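Local structure of prephenate dehydrogenase (Corynebacterium glutamicum ATCC 13032, 3KTD) at residues 21-26 and 137-142; 121-126 and 146-150. The protein probably catalyses the NAD(P)+-dependent oxidative decarboxylation of prephenate to 4-hydroxyphenylpyruvate on the way to tyrosine. One frame throughout, in Å; residues are numbered along the deposited sequence.

Contact 1: residues 21-26 and 137-142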
loop_
_atom_site.group_PDB
_atom_site.type_symbol
_atom_site.label_atom_id
_atom_site.label_comp_id
_atom_site.label_asym_id
_atom_site.label_seq_id
_atom_site.Cartn_x
_atom_site.Cartn_y
_atom_site.Cartn_z
ATOM N N GLY A 21 -10.413 -5.173 -24.078
ATOM C CA GLY A 21 -9.728 -6.297 -24.697
ATOM C C GLY A 21 -9.869 -7.555 -23.868
ATOM O O GLY A 21 -10.218 -8.621 -24.398
ATOM N N SER A 22 -9.587 -7.418 -22.574
ATOM C CA SER A 22 -9.748 -8.505 -21.607
ATOM C C SER A 22 -11.170 -9.062 -21.587
ATOM O O SER A 22 -11.371 -10.250 -21.358
ATOM C CB SER A 22 -9.420 -8.014 -20.196
ATOM O OG SER A 22 -8.042 -7.772 -20.065
ATOM N N LEU A 23 -12.145 -8.182 -21.785
ATOM C CA LEU A 23 -13.539 -8.576 -21.834
ATOM C C LEU A 23 -13.791 -9.374 -23.113
ATOM O O LEU A 23 -14.432 -10.407 -23.069
ATOM C CB LEU A 23 -14.439 -7.340 -21.769
ATOM C CG LEU A 23 -15.951 -7.560 -21.785
ATOM C CD1 LEU A 23 -16.422 -8.243 -20.510
ATOM C CD2 LEU A 23 -16.664 -6.233 -21.979
ATOM N N LEU A 24 -13.261 -8.903 -24.238
ATOM C CA LEU A 24 -13.431 -9.588 -25.513
ATOM C C LEU A 24 -12.846 -10.984 -25.423
ATOM O O LEU A 24 -13.464 -11.958 -25.873
ATOM C CB LEU A 24 -12.742 -8.819 -26.645
ATOM C CG LEU A 24 -12.736 -9.447 -28.049
ATOM C CD1 LEU A 24 -14.068 -9.298 -28.720
ATOM C CD2 LEU A 24 -11.662 -8.820 -28.915
ATOM N N ARG A 25 -11.655 -11.079 -24.835
ATOM C CA ARG A 25 -10.964 -12.360 -24.721
ATOM C C ARG A 25 -11.728 -13.343 -23.835
ATOM O O ARG A 25 -11.878 -14.513 -24.204
ATOM C CB ARG A 25 -9.547 -12.182 -24.172
ATOM C CG ARG A 25 -8.530 -11.561 -25.121
ATOM C CD ARG A 25 -7.189 -11.406 -24.387
ATOM N NE ARG A 25 -6.096 -10.909 -25.222
ATOM C CZ ARG A 25 -5.418 -11.637 -26.109
ATOM N NH1 ARG A 25 -5.727 -12.911 -26.322
ATOM N NH2 ARG A 25 -4.436 -11.077 -26.807
ATOM N N ASP A 26 -12.198 -12.876 -22.675
ATOM C CA ASP A 26 -12.917 -13.751 -21.742
ATOM C C ASP A 26 -14.273 -14.195 -22.310
ATOM O O ASP A 26 -14.685 -15.339 -22.111
ATOM C CB ASP A 26 -13.105 -13.084 -20.369
ATOM C CG ASP A 26 -11.839 -13.103 -19.512
ATOM O OD1 ASP A 26 -10.944 -13.954 -19.755
ATOM O OD2 ASP A 26 -11.748 -12.273 -18.570
ATOM N N SER A 137 -4.342 -6.416 -22.848
ATOM C CA SER A 137 -5.430 -7.353 -22.596
ATOM C C SER A 137 -4.945 -8.727 -22.166
ATOM O O SER A 137 -3.974 -9.248 -22.713
ATOM C CB SER A 137 -6.303 -7.497 -23.840
ATOM O OG SER A 137 -5.610 -8.136 -24.893
HETATM N N MSE A 138 -5.652 -9.327 -21.211
HETATM C CA MSE A 138 -5.294 -10.650 -20.690
HETATM C C MSE A 138 -6.518 -11.529 -20.449
HETATM O O MSE A 138 -7.653 -11.114 -20.692
HETATM C CB MSE A 138 -4.502 -10.485 -19.395
HETATM C CG MSE A 138 -5.225 -9.673 -18.344
HETATM SE SE MSE A 138 -4.053 -9.160 -16.897
HETATM C CE MSE A 138 -2.416 -8.732 -17.908
ATOM N N ASP A 139 -6.271 -12.753 -19.988
ATOM C CA ASP A 139 -7.339 -13.700 -19.665
ATOM C C ASP A 139 -7.636 -13.701 -18.169
ATOM O O ASP A 139 -6.750 -13.476 -17.347
ATOM C CB ASP A 139 -6.954 -15.111 -20.115
ATOM C CG ASP A 139 -6.910 -15.256 -21.627
ATOM O OD1 ASP A 139 -6.193 -16.139 -22.121
ATOM O OD2 ASP A 139 -7.590 -14.492 -22.324
ATOM N N GLY A 140 -8.899 -13.928 -17.826
ATOM C CA GLY A 140 -9.322 -14.039 -16.434
ATOM C C GLY A 140 -9.061 -12.846 -15.538
ATOM O O GLY A 140 -8.887 -13.013 -14.340
ATOM N N LEU A 141 -9.057 -11.644 -16.106
ATOM C CA LEU A 141 -8.845 -10.426 -15.327
ATOM C C LEU A 141 -9.931 -10.225 -14.275
ATOM O O LEU A 141 -9.654 -9.764 -13.160
ATOM C CB LEU A 141 -8.812 -9.198 -16.246
ATOM C CG LEU A 141 -8.728 -7.826 -15.571
ATOM C CD1 LEU A 141 -7.402 -7.657 -14.838
ATOM C CD2 LEU A 141 -8.928 -6.717 -16.590
ATOM N N PHE A 142 -11.156 -10.588 -14.638
ATOM C CA PHE A 142 -12.329 -10.328 -13.820
ATOM C C PHE A 142 -12.725 -11.462 -12.878
ATOM O O PHE A 142 -13.660 -11.301 -12.091
ATOM C CB PHE A 142 -13.509 -10.009 -14.744
ATOM C CG PHE A 142 -13.225 -8.904 -15.716
ATOM C CD1 PHE A 142 -13.190 -7.581 -15.287
ATOM C CD2 PHE A 142 -12.975 -9.185 -17.048
ATOM C CE1 PHE A 142 -12.914 -6.557 -16.178
ATOM C CE2 PHE A 142 -12.709 -8.174 -17.944
ATOM C CZ PHE A 142 -12.676 -6.857 -17.512
HETATM O O HOH W 1 -9.507 -10.941 -18.710
#

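Contact 2: residues 121-126 and 146-150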
loop_
_atom_site.group_PDB
_atom_site.type_symbol
_atom_site.label_atom_id
_atom_site.label_comp_id
_atom_site.label_asym_id
_atom_site.label_seq_id
_atom_site.Cartn_x
_atom_site.Cartn_y
_atom_site.Cartn_z
ATOM N N VAL A 121 -27.066 1.151 -18.803
ATOM C CA VAL A 121 -26.807 0.545 -17.512
ATOM C C VAL A 121 -25.348 0.786 -17.141
ATOM O O VAL A 121 -24.437 0.257 -17.768
ATOM C CB VAL A 121 -27.118 -0.938 -17.488
ATOM C CG1 VAL A 121 -26.876 -1.483 -16.063
ATOM C CG2 VAL A 121 -28.566 -1.176 -17.954
ATOM N N GLY A 122 -25.133 1.608 -16.122
ATOM C CA GLY A 122 -23.791 1.893 -15.664
ATOM C C GLY A 122 -23.105 0.648 -15.138
ATOM O O GLY A 122 -23.734 -0.227 -14.540
ATOM N N SER A 123 -21.813 0.540 -15.392
ATOM C CA SER A 123 -21.054 -0.500 -14.754
ATOM C C SER A 123 -19.624 -0.062 -14.503
ATOM O O SER A 123 -19.118 0.847 -15.139
ATOM C CB SER A 123 -21.097 -1.771 -15.579
ATOM O OG SER A 123 -19.972 -1.860 -16.422
ATOM N N HIS A 124 -18.988 -0.722 -13.555
ATOM C CA HIS A 124 -17.618 -0.409 -13.178
ATOM C C HIS A 124 -16.920 -1.653 -12.656
ATOM O O HIS A 124 -17.266 -2.115 -11.581
ATOM C CB HIS A 124 -17.604 0.685 -12.101
ATOM C CG HIS A 124 -16.243 0.977 -11.546
ATOM N ND1 HIS A 124 -16.044 1.417 -10.255
ATOM C CD2 HIS A 124 -15.012 0.878 -12.105
ATOM C CE1 HIS A 124 -14.751 1.590 -10.047
ATOM N NE2 HIS A 124 -14.102 1.264 -11.152
ATOM N N PRO A 125 -15.971 -2.217 -13.427
ATOM C CA PRO A 125 -15.138 -3.311 -12.907
ATOM C C PRO A 125 -14.022 -2.787 -12.014
ATOM O O PRO A 125 -13.422 -1.755 -12.324
ATOM C CB PRO A 125 -14.535 -3.926 -14.172
ATOM C CG PRO A 125 -14.560 -2.842 -15.175
ATOM C CD PRO A 125 -15.794 -2.050 -14.880
HETATM N N MSE A 126 -13.731 -3.480 -10.917
HETATM C CA MSE A 126 -12.623 -3.079 -10.053
HETATM C C MSE A 126 -11.314 -3.632 -10.628
HETATM O O MSE A 126 -10.455 -4.114 -9.886
HETATM C CB MSE A 126 -12.812 -3.577 -8.617
HETATM C CG MSE A 126 -14.109 -3.178 -7.949
HETATM SE SE MSE A 126 -14.587 -1.302 -8.062
HETATM C CE MSE A 126 -12.930 -0.493 -7.366
ATOM N N VAL A 146 -14.730 -7.644 -8.338
ATOM C CA VAL A 146 -16.033 -7.011 -8.214
ATOM C C VAL A 146 -16.341 -6.244 -9.492
ATOM O O VAL A 146 -15.475 -5.590 -10.052
ATOM C CB VAL A 146 -16.103 -6.012 -7.044
ATOM C CG1 VAL A 146 -17.487 -5.317 -7.030
ATOM C CG2 VAL A 146 -15.802 -6.687 -5.715
ATOM N N TRP A 147 -17.583 -6.343 -9.949
ATOM C CA TRP A 147 -18.057 -5.595 -11.109
ATOM C C TRP A 147 -19.344 -4.919 -10.661
ATOM O O TRP A 147 -20.368 -5.576 -10.497
ATOM C CB TRP A 147 -18.308 -6.544 -12.291
ATOM C CG TRP A 147 -18.557 -5.886 -13.630
ATOM C CD1 TRP A 147 -19.478 -4.928 -13.909
ATOM C CD2 TRP A 147 -17.915 -6.198 -14.882
ATOM N NE1 TRP A 147 -19.426 -4.595 -15.242
ATOM C CE2 TRP A 147 -18.483 -5.365 -15.862
ATOM C CE3 TRP A 147 -16.907 -7.090 -15.263
ATOM C CZ2 TRP A 147 -18.077 -5.386 -17.199
ATOM C CZ3 TRP A 147 -16.508 -7.116 -16.602
ATOM C CH2 TRP A 147 -17.088 -6.268 -17.545
ATOM N N VAL A 148 -19.292 -3.613 -10.427
ATOM C CA VAL A 148 -20.488 -2.885 -10.045
ATOM C C VAL A 148 -21.418 -2.721 -11.259
ATOM O O VAL A 148 -20.962 -2.421 -12.361
ATOM C CB VAL A 148 -20.165 -1.496 -9.466
ATOM C CG1 VAL A 148 -21.461 -0.714 -9.177
ATOM C CG2 VAL A 148 -19.305 -1.632 -8.211
ATOM N N VAL A 149 -22.707 -2.960 -11.045
ATOM C CA VAL A 149 -23.731 -2.694 -12.052
ATOM C C VAL A 149 -24.782 -1.793 -11.417
ATOM O O VAL A 149 -25.323 -2.117 -10.366
ATOM C CB VAL A 149 -24.391 -3.979 -12.563
ATOM C CG1 VAL A 149 -25.584 -3.642 -13.443
ATOM C CG2 VAL A 149 -23.381 -4.810 -13.315
ATOM N N THR A 150 -25.070 -0.666 -12.058
ATOM C CA THR A 150 -26.014 0.299 -11.515
ATOM C C THR A 150 -27.472 -0.047 -11.806
ATOM O O THR A 150 -27.772 -0.941 -12.597
ATOM C CB THR A 150 -25.723 1.697 -12.045
ATOM O OG1 THR A 150 -25.822 1.685 -13.476
ATOM C CG2 THR A 150 -24.326 2.139 -11.613
#

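Contact 1: residues 21-26 and 137-142
Three side chains of helix 18-29, Ser22, Arg25 and Asp26, grip the loop 137-142, each by a nearly straight hydrogen bond. The amide N of selenomethionine Met138 donates to Ser22 OG over 3.1 Å; the same hydroxyl is bonded to Leu18 O, one turn back in the helix, which fixes its direction. Arg25, extended from CG to NE, runs to the start of the loop, where NE donates to Ser137 OG at 2.8 Å, the oxygen lying in the guanidinium plane; this hydroxyl is also hydrogen-bonded to Trp134 O. Asp26 turns CG beside its own backbone N (chi1 -77°), and OD1 takes the amide of Gly140 at 2.8 Å through its syn lone pair. That glycine has a positive phi of 59°, which suits the bend made here.

A water extends the polar network. Leu141 N donates to it, and it lies within bonding distance of Asp26 OD2 (2.6 Å) and Met138 O (2.7 Å), though its protons need not serve both at once. Asp26 thus meets the loop directly through OD1 and by way of the water through OD2.

Apolar packing closes the other end. Phe142 CE2 lies 4.3 Å from Leu23 CB and also meets Ser22 CB, with Leu23 N and Asp26 OD2 near the plane at the ring edge, while Leu141 CD2 lies above one ring face and also touches Ser22.

Asp139 OD2 is 4.3 Å from Asp26 OD1, a likely unfavourable pairing, whereas Arg25 finds its salt bridge in Glu50. The chemistry implies an irregular loop held largely by side chains of the helix, two of which accept its backbone amides; that helix begins within what looks like a Rossmann-type GxGxxG motif, consistent with a nucleotide-binding domain.

Contact 2: residues 121-126 and 146-150
His124 and Val148 exchange two backbone hydrogen bonds, His124 N to Val148 O at 2.9 Å and Val148 N to His124 O at 2.8 Å, and so form the hydrogen-bonded pair of an antiparallel strand pairing. The neighbouring pairs, Ser123 with Val149 and Pro125 with Trp147, are non-hydrogen-bonded; proline, which has no amide hydrogen, therefore falls where this partner strand asks for none. Beyond them Met126 N gives its hydrogen to Val146 O at 2.9 Å, nearly along the carbonyl axis. At the far end Gly122 O accepts from Thr150 N, again at 2.9 Å, and weakly from Thr150 OG1.

Side chains carry a smaller polar share. Trp147 swings its CG opposite the backbone N (chi1 -169°), which brings the indole back over the partner strand. There NE1 donates a weak, bent bond to Ser123 OG at 3.0 Å, at the ring edge, while Pro125 CB sits over one face in a CH-pi contact, 4.3 Å from the centroid of the six-membered ring. Ser123 OG has its stronger partner in Asp99 O, and His124 ND1 is hydrogen-bonded to His190 NE2, on helix 187-214. Apolar contacts finish the ends: Val121 CG1 meets Val149 CG1, and the selenomethionine Met126 lies alongside Val146.

In the nucleotide-binding domain, strand 120-125 pairs with 97-99 and strand 146-149 with 181-184 on their remaining sides. Helices 18-29 and 162-177 pack on the face bearing Trp147, whereas Leu222 of the second subunit touches Met126 and Val148.

How the contacts relate
From the N terminus the chain makes strand 11-14, then helix 18-29, and goes on through further strands and helices until strand 120-125, passes through loop 137-142 and returns as strand 146-149. Contact 1 thus closes a long loop of 110 intervening residues, contact 2 a short one of 19, and the two cross because their segments alternate along the chain. Both involve the connection between strands 120-125 and 146-149: contact 2 pairs the strands at its ends, and contact 1 holds its later part to helix 18-29. They touch through Phe142 and Leu23, which both pack on Trp147, while Phe142 also meets Pro125. Helix 18-29, the loop and the antiparallel pair within the sheet are thereby joined.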